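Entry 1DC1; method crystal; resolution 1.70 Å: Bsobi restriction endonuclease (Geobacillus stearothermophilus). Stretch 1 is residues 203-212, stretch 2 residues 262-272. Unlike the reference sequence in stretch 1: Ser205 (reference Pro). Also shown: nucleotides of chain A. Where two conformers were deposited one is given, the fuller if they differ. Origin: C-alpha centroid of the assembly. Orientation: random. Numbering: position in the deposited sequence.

Stretch 1 (203-212) TVSLVKKNVD
Stretch 2 (262-272) TRIRNKFSEKG

Residues 203–212 form a tight reversal between two strand segments. Thr203 and Val204 end a strand that begins earlier in the chain (Val204 phi/psi -101/110), Ser205 to Val207 adopt helical angles (-53/-33, -69/-42 and -88/-21), and Lys208 takes the left-handed values 64/39 before the chain becomes extended again at Lys209 (-141/156) and Val211 (-130/137). Two backbone hydrogen bonds close the reversal: Lys208 N to Val204 O (2.7 Å) and Val204 N to Lys209 O (2.8 Å). Ser205 differs from the reference proline. Residues 262 onward continue a helix, with i to i+4 bonds from Asn266 N to Thr262 O (2.9 Å) through Glu270 N to Asn266 O (3.2 Å). Beyond these, i to i+3 bonds run from Lys271 N to Phe268 O (2.9 Å) and from Gly272 N to Ser269 O (2.6 Å), and Gly272 turns to 76/18, where a CB would be jammed against the preceding carbonyl O. The nearest CA atoms across the stretches are those of Val207 and Lys267, 5.9 Å apart; Val204 and Leu206 meet the later part of the helix stretch (Phe268, and Lys271 for Leu206), whereas Lys209 and Val211 meet its earlier part (Arg263, Ile264).

No direct hydrogen bond joins the stretches; packing, largely apolar, buries 530 Å² in total. Leu206 (chi1 -106°, chi2 t) points toward the helix and places CD1 over a face of the Phe268 ring, 4.1 Å from its centroid and 5° off the normal, a CH-pi contact. The same CD1 lies 3.6 Å from Lys267 O and 3.9 Å from Lys271 CG. Val204 (t) meets the ring edge, CG1 to Phe268 CE1 at 4.0 Å; Phe268 has chi1 -88° and chi2 82°. Val207 (m) lies close against the helix backbone, with CG1 3.6 Å from both Ile264 CA and Lys267 CB. Ile264 (m, t) extends CD1 to within 3.9 Å of CG2 of Val211 (t).

Lys208 NZ (m, t, m, chi4 101°) and Lys267 NZ (m, m, t, chi4 135°), like charges, approach to 3.9 Å. A water bridges the stretches, donating to Leu206 O and accepting from Lys267 NZ, both at 3.0 Å. Lys209 (m, m, t, m) lays CE over a face of the Arg263 guanidinium, 3.1 Å from NH1, while Lys209 NZ stays 4.6 Å from Arg263 NH1. Arg263 is extended beyond chi1 (m, t, t), and OP2 of DC5 lies at its guanidinium edge. DNA phosphate helps offset this positive charge: Lys209 NZ donates a very short 2.5 Å bond to DA4 OP1, and also bonds Lys208 O (3.1 Å). Next along the strand, Asn210 N donates to DC5 OP1 (2.8 Å, 165°), fitting a restriction endonuclease.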

# COMPACT_ATOMS: atom_id res chain seq x y z
N THR D 203 8.74 19.30 1.71
CA THR D 203 9.36 18.77 2.91
C THR D 203 9.19 19.85 3.97
O THR D 203 9.59 20.99 3.75
CB THR D 203 10.84 18.52 2.76
OG1 THR D 203 11.05 17.53 1.75
CG2 THR D 203 11.43 18.01 4.12
N VAL D 204 8.59 19.51 5.10
CA VAL D 204 8.39 20.50 6.15
C VAL D 204 9.47 20.28 7.18
O VAL D 204 9.51 19.27 7.90
CB VAL D 204 7.01 20.35 6.75
CG1 VAL D 204 6.81 21.36 7.90
CG2 VAL D 204 6.00 20.58 5.67
N SER D 205 10.38 21.24 7.23
CA SER D 205 11.52 21.13 8.13
C SER D 205 11.35 20.85 9.62
O SER D 205 12.20 20.15 10.19
CB SER D 205 12.45 22.32 7.91
OG SER D 205 12.77 22.39 6.54
N LEU D 206 10.27 21.33 10.25
CA LEU D 206 10.08 21.06 11.67
C LEU D 206 9.77 19.60 11.91
O LEU D 206 10.26 19.03 12.88
CB LEU D 206 8.92 21.88 12.21
CG LEU D 206 9.15 23.10 13.10
CD1 LEU D 206 7.96 23.26 14.01
CD2 LEU D 206 10.47 22.95 13.87
N VAL D 207 8.92 19.00 11.07
CA VAL D 207 8.58 17.59 11.24
C VAL D 207 9.55 16.73 10.49
O VAL D 207 9.68 15.56 10.84
CB VAL D 207 7.13 17.27 10.77
CG1 VAL D 207 6.17 18.19 11.47
CG2 VAL D 207 6.99 17.50 9.30
N LYS D 208 10.26 17.28 9.49
CA LYS D 208 11.23 16.52 8.69
C LYS D 208 10.48 15.43 7.93
O LYS D 208 10.96 14.28 7.84
CB LYS D 208 12.30 15.83 9.57
CG LYS D 208 13.30 16.78 10.25
CD LYS D 208 13.95 16.16 11.52
CE LYS D 208 13.06 16.32 12.79
NZ LYS D 208 12.28 15.08 13.18
N LYS D 209 9.28 15.77 7.44
CA LYS D 209 8.45 14.84 6.67
C LYS D 209 7.82 15.67 5.56
O LYS D 209 7.73 16.90 5.64
CB LYS D 209 7.35 14.21 7.57
CG LYS D 209 7.86 13.31 8.76
CD LYS D 209 8.40 11.97 8.24
CE LYS D 209 9.20 11.15 9.29
NZ LYS D 209 10.63 11.66 9.47
N ASN D 210 7.44 14.97 4.51
CA ASN D 210 6.80 15.60 3.37
C ASN D 210 5.33 15.78 3.72
O ASN D 210 4.77 14.99 4.50
CB ASN D 210 7.01 14.67 2.18
CG ASN D 210 8.44 14.64 1.74
OD1 ASN D 210 9.00 15.67 1.37
ND2 ASN D 210 9.05 13.47 1.78
N VAL D 211 4.71 16.83 3.17
CA VAL D 211 3.29 17.11 3.41
C VAL D 211 2.64 17.34 2.06
O VAL D 211 3.19 18.01 1.19
CB VAL D 211 3.09 18.35 4.32
CG1 VAL D 211 1.63 18.49 4.63
CG2 VAL D 211 3.86 18.15 5.70
N ASP D 212 1.46 16.78 1.87
CA ASP D 212 0.77 16.91 0.57
C ASP D 212 0.48 18.34 0.19
O ASP D 212 0.78 18.77 -0.93
CB ASP D 212 -0.57 16.15 0.57
CG ASP D 212 -0.40 14.64 0.65
OD1 ASP D 212 0.69 14.08 0.29
OD2 ASP D 212 -1.38 14.02 1.09
N THR D 262 -0.53 14.06 13.17
CA THR D 262 -0.17 14.13 14.56
C THR D 262 1.33 14.51 14.68
O THR D 262 1.71 15.30 15.55
CB THR D 262 -0.49 12.81 15.22
OG1 THR D 262 -1.91 12.56 15.09
CG2 THR D 262 -0.08 12.86 16.68
N ARG D 263 2.18 14.00 13.81
CA ARG D 263 3.58 14.40 13.83
C ARG D 263 3.61 15.93 13.66
O ARG D 263 4.32 16.63 14.36
CB ARG D 263 4.35 13.75 12.66
CG ARG D 263 4.78 12.32 12.94
CD ARG D 263 5.28 11.59 11.69
NE ARG D 263 5.87 10.26 11.96
CZ ARG D 263 6.40 9.46 11.01
NH1 ARG D 263 6.42 9.85 9.75
NH2 ARG D 263 6.97 8.30 11.32
N ILE D 264 2.80 16.44 12.71
CA ILE D 264 2.72 17.88 12.40
C ILE D 264 2.29 18.71 13.61
O ILE D 264 3.00 19.65 14.00
CB ILE D 264 1.74 18.15 11.22
CG1 ILE D 264 2.38 17.71 9.90
CG2 ILE D 264 1.41 19.66 11.14
CD1 ILE D 264 1.39 17.62 8.67
N ARG D 265 1.16 18.35 14.18
CA ARG D 265 0.61 19.03 15.34
C ARG D 265 1.56 19.00 16.51
O ARG D 265 1.71 20.02 17.19
CB ARG D 265 -0.70 18.37 15.74
CG ARG D 265 -1.87 18.95 15.03
CD ARG D 265 -3.17 18.29 15.45
NE ARG D 265 -3.19 16.82 15.38
CZ ARG D 265 -3.07 16.02 16.43
NH1 ARG D 265 -2.91 16.51 17.65
NH2 ARG D 265 -3.13 14.71 16.26
N ASN D 266 2.20 17.86 16.74
CA ASN D 266 3.13 17.69 17.84
C ASN D 266 4.33 18.63 17.68
O ASN D 266 4.62 19.43 18.58
CB ASN D 266 3.60 16.23 17.93
CG ASN D 266 2.55 15.29 18.59
OD1 ASN D 266 1.55 15.74 19.17
ND2 ASN D 266 2.79 13.99 18.51
N LYS D 267 5.01 18.54 16.54
CA LYS D 267 6.17 19.36 16.30
C LYS D 267 5.86 20.86 16.33
O LYS D 267 6.58 21.67 16.94
CB LYS D 267 6.78 18.96 14.97
CG LYS D 267 7.53 17.67 15.07
CD LYS D 267 8.57 17.76 16.17
CE LYS D 267 9.44 16.54 16.20
NZ LYS D 267 10.88 16.94 16.33
N PHE D 268 4.77 21.26 15.67
CA PHE D 268 4.44 22.68 15.65
C PHE D 268 4.09 23.21 17.06
O PHE D 268 4.53 24.29 17.44
CB PHE D 268 3.30 23.00 14.63
CG PHE D 268 3.80 23.28 13.22
CD1 PHE D 268 4.10 22.22 12.34
CD2 PHE D 268 4.10 24.59 12.81
CE1 PHE D 268 4.72 22.46 11.07
CE2 PHE D 268 4.72 24.85 11.56
CZ PHE D 268 5.03 23.78 10.68
N SER D 269 3.31 22.46 17.84
CA SER D 269 2.90 22.89 19.16
C SER D 269 4.08 23.13 20.05
O SER D 269 4.05 24.05 20.87
CB SER D 269 2.03 21.85 19.81
OG SER D 269 0.76 21.93 19.23
N GLU D 270 5.09 22.28 19.90
CA GLU D 270 6.31 22.38 20.66
C GLU D 270 6.89 23.75 20.49
O GLU D 270 7.52 24.28 21.40
CB GLU D 270 7.32 21.40 20.13
CG GLU D 270 7.08 20.01 20.61
CD GLU D 270 8.16 19.09 20.10
OE1 GLU D 270 9.17 19.63 19.57
OE2 GLU D 270 7.98 17.86 20.23
N LYS D 271 6.69 24.29 19.30
CA LYS D 271 7.19 25.61 18.97
C LYS D 271 6.17 26.68 19.30
O LYS D 271 6.34 27.86 19.01
CB LYS D 271 7.50 25.68 17.48
CG LYS D 271 8.95 25.35 17.19
CD LYS D 271 9.51 24.17 18.03
CE LYS D 271 11.05 24.04 17.86
NZ LYS D 271 11.78 23.68 19.12
N GLY D 272 5.07 26.30 19.93
CA GLY D 272 4.07 27.32 20.17
C GLY D 272 3.22 27.70 18.93
O GLY D 272 2.54 28.76 18.91
P DC A 5 6.64 11.16 4.61
OP1 DC A 5 7.63 12.24 4.85
OP2 DC A 5 5.65 10.84 5.64
O5' DC A 5 5.86 11.60 3.31
C5' DC A 5 4.87 10.77 2.71
C4' DC A 5 4.95 10.89 1.20
O4' DC A 5 6.13 10.23 0.70
C3' DC A 5 3.80 10.21 0.48
O3' DC A 5 2.66 11.04 0.45
C2' DC A 5 4.37 9.94 -0.89
C1' DC A 5 5.81 9.60 -0.53
N1 DC A 5 6.10 8.15 -0.42
C2 DC A 5 6.19 7.41 -1.63
O2 DC A 5 5.93 8.01 -2.72
N3 DC A 5 6.53 6.10 -1.58
C4 DC A 5 6.79 5.51 -0.39
N4 DC A 5 7.16 4.23 -0.39
C5 DC A 5 6.68 6.22 0.84
C6 DC A 5 6.32 7.52 0.78
P DA A 4 12.29 9.20 6.87
OP1 DA A 4 11.93 10.19 7.95
OP2 DA A 4 12.54 7.74 7.23
O5' DA A 4 11.13 9.25 5.78
C5' DA A 4 10.73 10.50 5.21
C4' DA A 4 9.69 10.26 4.15
O4' DA A 4 10.32 9.63 3.01
C3' DA A 4 8.55 9.33 4.59
O3' DA A 4 7.29 9.77 4.12
C2' DA A 4 8.81 8.07 3.76
C1' DA A 4 9.42 8.69 2.52
N9 DA A 4 10.13 7.81 1.62
C8 DA A 4 10.96 6.78 1.95
N7 DA A 4 11.33 6.07 0.92
C5 DA A 4 10.72 6.70 -0.17
C6 DA A 4 10.72 6.42 -1.56
N6 DA A 4 11.34 5.36 -2.09
N1 DA A 4 10.05 7.26 -2.38
C2 DA A 4 9.41 8.30 -1.83
N3 DA A 4 9.33 8.66 -0.54
C4 DA A 4 10.02 7.80 0.25
P DT A 6 1.22 10.39 0.31
OP1 DT A 6 0.31 11.53 0.37
OP2 DT A 6 1.00 9.19 1.18
O5' DT A 6 1.19 9.78 -1.17
C5' DT A 6 1.01 10.64 -2.32
C4' DT A 6 0.87 9.79 -3.57
O4' DT A 6 2.09 9.06 -3.83
C3' DT A 6 -0.22 8.73 -3.48
O3' DT A 6 -1.46 9.33 -3.84
C2' DT A 6 0.25 7.72 -4.51
C1' DT A 6 1.77 7.80 -4.42
N1 DT A 6 2.28 6.74 -3.56
C2 DT A 6 2.56 5.53 -4.13
O2 DT A 6 2.37 5.27 -5.31
N3 DT A 6 3.08 4.61 -3.26
C4 DT A 6 3.30 4.77 -1.92
O4 DT A 6 3.83 3.87 -1.29
C5 DT A 6 2.89 6.05 -1.37
C7 DT A 6 2.95 6.29 0.11
C6 DT A 6 2.45 6.96 -2.21
O HOH W 1 11.41 19.80 15.52